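Local coordinates for protein acetylxylan esterase / glucomannan deacetylase (Cellvibrio japonicus, PDB 2W9X) that removes acetyl groups from plant cell wall polysaccharides, hydrolysing acetylated xylan and, with a large preference, acetylated glucomannan, at residues V46-E58 and R110-F124. Residues are numbered along the deposited sequence; the frame is centred on the assembly and turned at random.
Sequences VSYTYSWPAVYFE and RLEKLTETQSTSGRF
Tyr48 to Tyr50 pair antiparallel with Gly122 to Phe124, and Tyr56 to Glu58 with Arg110 to Glu112, so the two segments meet in both sheets of a beta sandwich. Tyr48 and Phe124 exchange two backbone hydrogen bonds, as do Tyr50 and Gly122, and Phe57 and Leu111; Lys113 N adds another, to Val55 O.

Between the sheets the aromatic rings interlock. Phe124 CD2 sits over the centre of the Phe57 ring, 3.6 Å from Phe57 CG, the planes inclined at 42°; with chi1 at 179° swinging CG away from its own N, Phe124 points against Phe57. Tyr50 CE1 packs 3.8 Å from Phe124 CB, and Gly122 O lies over the face of the Tyr50 ring.

The face bearing Tyr56, Glu58, Arg110 and Glu112 turns toward the esterase domain and carries a salt-bridge network. Arg110, its aliphatic chain fully stretched, lays its guanidinium on the Tyr56 ring, a cation-pi stack with centres 4.0 Å apart. Its NH1 forms a salt bridge with Glu58 OE1 (2.8 Å, a weak, bent hydrogen bond), and its NE another with the anti lone pair of Glu112 OE2; Glu58 OE2 also pairs with Arg141.

Where both segments pass from one sheet to the other, Lys113 runs its CD and CE along Trp52 O, a buried oxygen without polar partner, and gives NZ to Thr115 O (2.7 Å). One water links Tyr50 O to Thr117 OG1.

Strand 47-50 lies between strands 37-39 and 122-128, and strand 56-62 beside strand 31-33. Trp52, Ala54 and Glu112 touch strand 191-196, an outermost strand of the GDSL-like domain's parallel sheet, and Tyr56 OH hydrogen-bonds to Asp191, joining sandwich to esterase domain.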
# COMPACT_ATOMS: atom_id res chain seq x y z
N VAL B 46 -4.14 -36.93 -23.64
CA VAL B 46 -3.54 -36.14 -22.57
C VAL B 46 -4.68 -35.75 -21.63
O VAL B 46 -5.78 -35.40 -22.09
CB VAL B 46 -2.81 -34.87 -23.11
CG1 VAL B 46 -2.28 -34.00 -21.96
CG2 VAL B 46 -1.68 -35.26 -24.01
N SER B 47 -4.44 -35.88 -20.33
CA SER B 47 -5.47 -35.58 -19.35
C SER B 47 -5.06 -34.44 -18.44
O SER B 47 -3.94 -34.40 -17.90
CB SER B 47 -5.85 -36.83 -18.55
OG SER B 47 -4.85 -37.17 -17.63
N TYR B 48 -5.98 -33.50 -18.28
CA TYR B 48 -5.79 -32.35 -17.43
C TYR B 48 -6.73 -32.53 -16.24
O TYR B 48 -7.95 -32.51 -16.40
CB TYR B 48 -6.11 -31.07 -18.22
CG TYR B 48 -5.44 -31.00 -19.57
CD1 TYR B 48 -4.13 -30.54 -19.71
CD2 TYR B 48 -6.11 -31.44 -20.72
CE1 TYR B 48 -3.50 -30.50 -20.97
CE2 TYR B 48 -5.49 -31.40 -21.98
CZ TYR B 48 -4.19 -30.92 -22.09
OH TYR B 48 -3.58 -30.90 -23.34
N THR B 49 -6.14 -32.77 -15.07
CA THR B 49 -6.88 -32.91 -13.81
C THR B 49 -6.75 -31.63 -12.96
O THR B 49 -5.65 -31.08 -12.84
CB THR B 49 -6.42 -34.18 -13.02
OG1 THR B 49 -6.52 -35.32 -13.88
CG2 THR B 49 -7.27 -34.44 -11.78
N TYR B 50 -7.86 -31.15 -12.41
CA TYR B 50 -7.90 -29.87 -11.67
C TYR B 50 -8.85 -29.92 -10.47
O TYR B 50 -9.76 -30.75 -10.43
CB TYR B 50 -8.31 -28.73 -12.61
CG TYR B 50 -9.41 -29.16 -13.53
CD1 TYR B 50 -9.12 -29.75 -14.77
CD2 TYR B 50 -10.75 -29.05 -13.13
CE1 TYR B 50 -10.15 -30.19 -15.61
CE2 TYR B 50 -11.78 -29.49 -13.95
CZ TYR B 50 -11.47 -30.06 -15.19
OH TYR B 50 -12.49 -30.48 -16.00
N SER B 51 -8.65 -29.04 -9.49
CA SER B 51 -9.59 -28.92 -8.35
C SER B 51 -9.73 -27.50 -7.79
O SER B 51 -10.78 -27.14 -7.24
CB SER B 51 -9.24 -29.89 -7.23
OG SER B 51 -7.91 -29.67 -6.80
N TRP B 52 -8.68 -26.69 -7.93
CA TRP B 52 -8.73 -25.28 -7.51
C TRP B 52 -9.76 -24.54 -8.39
O TRP B 52 -10.02 -24.96 -9.52
CB TRP B 52 -7.35 -24.62 -7.59
CG TRP B 52 -6.36 -25.07 -6.55
CD1 TRP B 52 -5.35 -25.96 -6.73
CD2 TRP B 52 -6.27 -24.65 -5.17
NE1 TRP B 52 -4.64 -26.13 -5.55
CE2 TRP B 52 -5.18 -25.34 -4.58
CE3 TRP B 52 -7.02 -23.76 -4.37
CZ2 TRP B 52 -4.81 -25.16 -3.24
CZ3 TRP B 52 -6.64 -23.58 -3.02
CH2 TRP B 52 -5.54 -24.28 -2.48
N PRO B 53 -10.37 -23.46 -7.86
CA PRO B 53 -11.44 -22.82 -8.65
C PRO B 53 -10.95 -22.16 -9.96
O PRO B 53 -9.76 -21.90 -10.12
CB PRO B 53 -12.01 -21.76 -7.70
CG PRO B 53 -11.28 -21.86 -6.41
CD PRO B 53 -10.13 -22.81 -6.56
N ALA B 54 -11.90 -21.90 -10.87
CA ALA B 54 -11.73 -20.96 -11.99
C ALA B 54 -10.69 -21.34 -13.07
O ALA B 54 -10.24 -20.47 -13.84
CB ALA B 54 -11.48 -19.53 -11.46
N VAL B 55 -10.33 -22.62 -13.11
CA VAL B 55 -9.46 -23.18 -14.13
C VAL B 55 -10.06 -22.94 -15.53
O VAL B 55 -11.29 -22.88 -15.67
CB VAL B 55 -9.21 -24.71 -13.85
CG1 VAL B 55 -8.69 -25.43 -15.06
CG2 VAL B 55 -8.25 -24.88 -12.68
N TYR B 56 -9.20 -22.74 -16.53
CA TYR B 56 -9.67 -22.57 -17.91
C TYR B 56 -8.72 -23.15 -18.96
O TYR B 56 -7.52 -23.30 -18.72
CB TYR B 56 -9.98 -21.09 -18.23
CG TYR B 56 -8.83 -20.12 -18.06
CD1 TYR B 56 -7.99 -19.81 -19.13
CD2 TYR B 56 -8.60 -19.50 -16.82
CE1 TYR B 56 -6.93 -18.91 -18.98
CE2 TYR B 56 -7.55 -18.60 -16.66
CZ TYR B 56 -6.72 -18.30 -17.74
OH TYR B 56 -5.69 -17.41 -17.59
N PHE B 57 -9.30 -23.47 -20.12
CA PHE B 57 -8.57 -24.01 -21.28
C PHE B 57 -8.96 -23.22 -22.53
O PHE B 57 -10.16 -22.97 -22.77
CB PHE B 57 -8.90 -25.49 -21.48
CG PHE B 57 -8.66 -26.34 -20.26
CD1 PHE B 57 -7.42 -26.97 -20.07
CD2 PHE B 57 -9.66 -26.52 -19.31
CE1 PHE B 57 -7.20 -27.76 -18.94
CE2 PHE B 57 -9.43 -27.31 -18.18
CZ PHE B 57 -8.21 -27.92 -18.00
N GLU B 58 -7.96 -22.83 -23.32
CA GLU B 58 -8.19 -22.04 -24.53
C GLU B 58 -7.58 -22.71 -25.75
O GLU B 58 -6.54 -23.38 -25.65
CB GLU B 58 -7.63 -20.63 -24.40
CG GLU B 58 -8.44 -19.74 -23.47
CD GLU B 58 -7.75 -18.44 -23.15
OE1 GLU B 58 -8.30 -17.39 -23.51
OE2 GLU B 58 -6.65 -18.46 -22.54
N ARG B 110 -12.82 -20.69 -25.45
CA ARG B 110 -12.41 -20.66 -24.04
C ARG B 110 -13.41 -21.44 -23.18
O ARG B 110 -14.60 -21.12 -23.17
CB ARG B 110 -12.33 -19.20 -23.56
CG ARG B 110 -11.82 -19.00 -22.13
CD ARG B 110 -11.70 -17.52 -21.82
NE ARG B 110 -11.30 -17.28 -20.43
CZ ARG B 110 -10.10 -16.85 -20.05
NH1 ARG B 110 -9.15 -16.61 -20.95
NH2 ARG B 110 -9.85 -16.65 -18.77
N LEU B 111 -12.93 -22.47 -22.49
CA LEU B 111 -13.75 -23.25 -21.57
C LEU B 111 -13.38 -22.85 -20.14
O LEU B 111 -12.18 -22.81 -19.81
CB LEU B 111 -13.51 -24.75 -21.78
CG LEU B 111 -14.00 -25.76 -20.73
CD1 LEU B 111 -15.50 -26.02 -20.85
CD2 LEU B 111 -13.21 -27.08 -20.81
N GLU B 112 -14.38 -22.55 -19.30
CA GLU B 112 -14.12 -22.13 -17.92
C GLU B 112 -14.88 -22.95 -16.87
O GLU B 112 -16.08 -23.14 -16.98
CB GLU B 112 -14.47 -20.64 -17.72
CG GLU B 112 -13.67 -19.67 -18.60
CD GLU B 112 -14.11 -18.22 -18.49
OE1 GLU B 112 -15.23 -17.92 -18.00
OE2 GLU B 112 -13.32 -17.36 -18.91
N LYS B 113 -14.16 -23.39 -15.84
CA LYS B 113 -14.77 -23.97 -14.64
C LYS B 113 -15.43 -22.84 -13.81
O LYS B 113 -14.85 -21.77 -13.62
CB LYS B 113 -13.70 -24.71 -13.84
CG LYS B 113 -14.11 -25.25 -12.47
CD LYS B 113 -12.84 -25.38 -11.63
CE LYS B 113 -12.82 -26.62 -10.76
NZ LYS B 113 -13.60 -26.47 -9.52
N LEU B 114 -16.65 -23.10 -13.34
CA LEU B 114 -17.44 -22.11 -12.60
C LEU B 114 -17.50 -22.46 -11.12
O LEU B 114 -17.48 -21.58 -10.27
CB LEU B 114 -18.87 -22.09 -13.15
CG LEU B 114 -19.25 -21.22 -14.34
CD1 LEU B 114 -18.13 -20.97 -15.30
CD2 LEU B 114 -20.51 -21.71 -15.04
N THR B 115 -17.59 -23.75 -10.82
CA THR B 115 -17.94 -24.23 -9.49
C THR B 115 -16.71 -24.58 -8.64
O THR B 115 -15.59 -24.66 -9.15
CB THR B 115 -18.85 -25.44 -9.59
OG1 THR B 115 -18.32 -26.36 -10.55
CG2 THR B 115 -20.27 -25.04 -10.01
N GLU B 116 -16.93 -24.75 -7.34
CA GLU B 116 -15.89 -25.11 -6.40
C GLU B 116 -16.02 -26.58 -6.04
O GLU B 116 -17.13 -27.08 -5.81
CB GLU B 116 -15.98 -24.27 -5.13
CG GLU B 116 -14.88 -24.62 -4.12
CD GLU B 116 -14.91 -23.78 -2.86
OE1 GLU B 116 -16.00 -23.37 -2.41
OE2 GLU B 116 -13.82 -23.54 -2.31
N THR B 117 -14.86 -27.25 -6.00
CA THR B 117 -14.73 -28.65 -5.61
C THR B 117 -13.66 -28.74 -4.53
O THR B 117 -12.46 -28.67 -4.83
CB THR B 117 -14.28 -29.53 -6.81
OG1 THR B 117 -13.14 -28.93 -7.45
CG2 THR B 117 -15.40 -29.72 -7.84
N GLN B 118 -14.08 -28.86 -3.27
CA GLN B 118 -13.13 -28.92 -2.15
C GLN B 118 -12.64 -30.33 -1.82
O GLN B 118 -11.56 -30.50 -1.24
CB GLN B 118 -13.72 -28.26 -0.90
CG GLN B 118 -13.83 -26.74 -1.04
CD GLN B 118 -14.42 -26.07 0.19
OE1 GLN B 118 -15.60 -26.26 0.50
NE2 GLN B 118 -13.61 -25.27 0.88
N SER B 119 -13.42 -31.33 -2.20
CA SER B 119 -13.11 -32.70 -1.82
C SER B 119 -13.03 -33.65 -3.01
O SER B 119 -12.92 -34.86 -2.83
CB SER B 119 -14.13 -33.20 -0.79
OG SER B 119 -15.45 -32.97 -1.24
N THR B 120 -13.07 -33.10 -4.23
CA THR B 120 -12.97 -33.93 -5.45
C THR B 120 -12.17 -33.22 -6.56
O THR B 120 -11.78 -32.05 -6.42
CB THR B 120 -14.35 -34.29 -6.02
OG1 THR B 120 -15.00 -33.10 -6.46
CG2 THR B 120 -15.24 -35.01 -5.00
N SER B 121 -11.96 -33.92 -7.66
CA SER B 121 -11.34 -33.31 -8.84
C SER B 121 -12.10 -33.65 -10.11
O SER B 121 -13.01 -34.47 -10.09
CB SER B 121 -9.86 -33.72 -8.95
OG SER B 121 -9.73 -35.12 -9.11
N GLY B 122 -11.75 -32.98 -11.20
CA GLY B 122 -12.36 -33.24 -12.51
C GLY B 122 -11.30 -33.35 -13.58
O GLY B 122 -10.18 -32.86 -13.40
N ARG B 123 -11.63 -33.98 -14.70
CA ARG B 123 -10.68 -34.08 -15.81
C ARG B 123 -11.23 -33.52 -17.12
O ARG B 123 -12.39 -33.76 -17.48
CB ARG B 123 -10.21 -35.53 -16.00
CG ARG B 123 -9.92 -36.28 -14.69
CD ARG B 123 -8.96 -37.45 -14.89
NE ARG B 123 -9.58 -38.58 -15.58
CZ ARG B 123 -9.53 -38.78 -16.90
NH1 ARG B 123 -8.91 -37.89 -17.66
NH2 ARG B 123 -10.10 -39.85 -17.46
N PHE B 124 -10.38 -32.78 -17.82
CA PHE B 124 -10.63 -32.37 -19.20
C PHE B 124 -9.64 -33.11 -20.08
O PHE B 124 -8.44 -33.17 -19.78
CB PHE B 124 -10.46 -30.86 -19.35
CG PHE B 124 -10.68 -30.34 -20.75
CD1 PHE B 124 -11.88 -30.55 -21.41
CD2 PHE B 124 -9.69 -29.58 -21.37
CE1 PHE B 124 -12.08 -30.06 -22.70
CE2 PHE B 124 -9.88 -29.07 -22.66
CZ PHE B 124 -11.08 -29.30 -23.32
O HOH W 1 -12.66 -29.89 -9.96
O HOH W 2 -12.56 -25.65 -6.41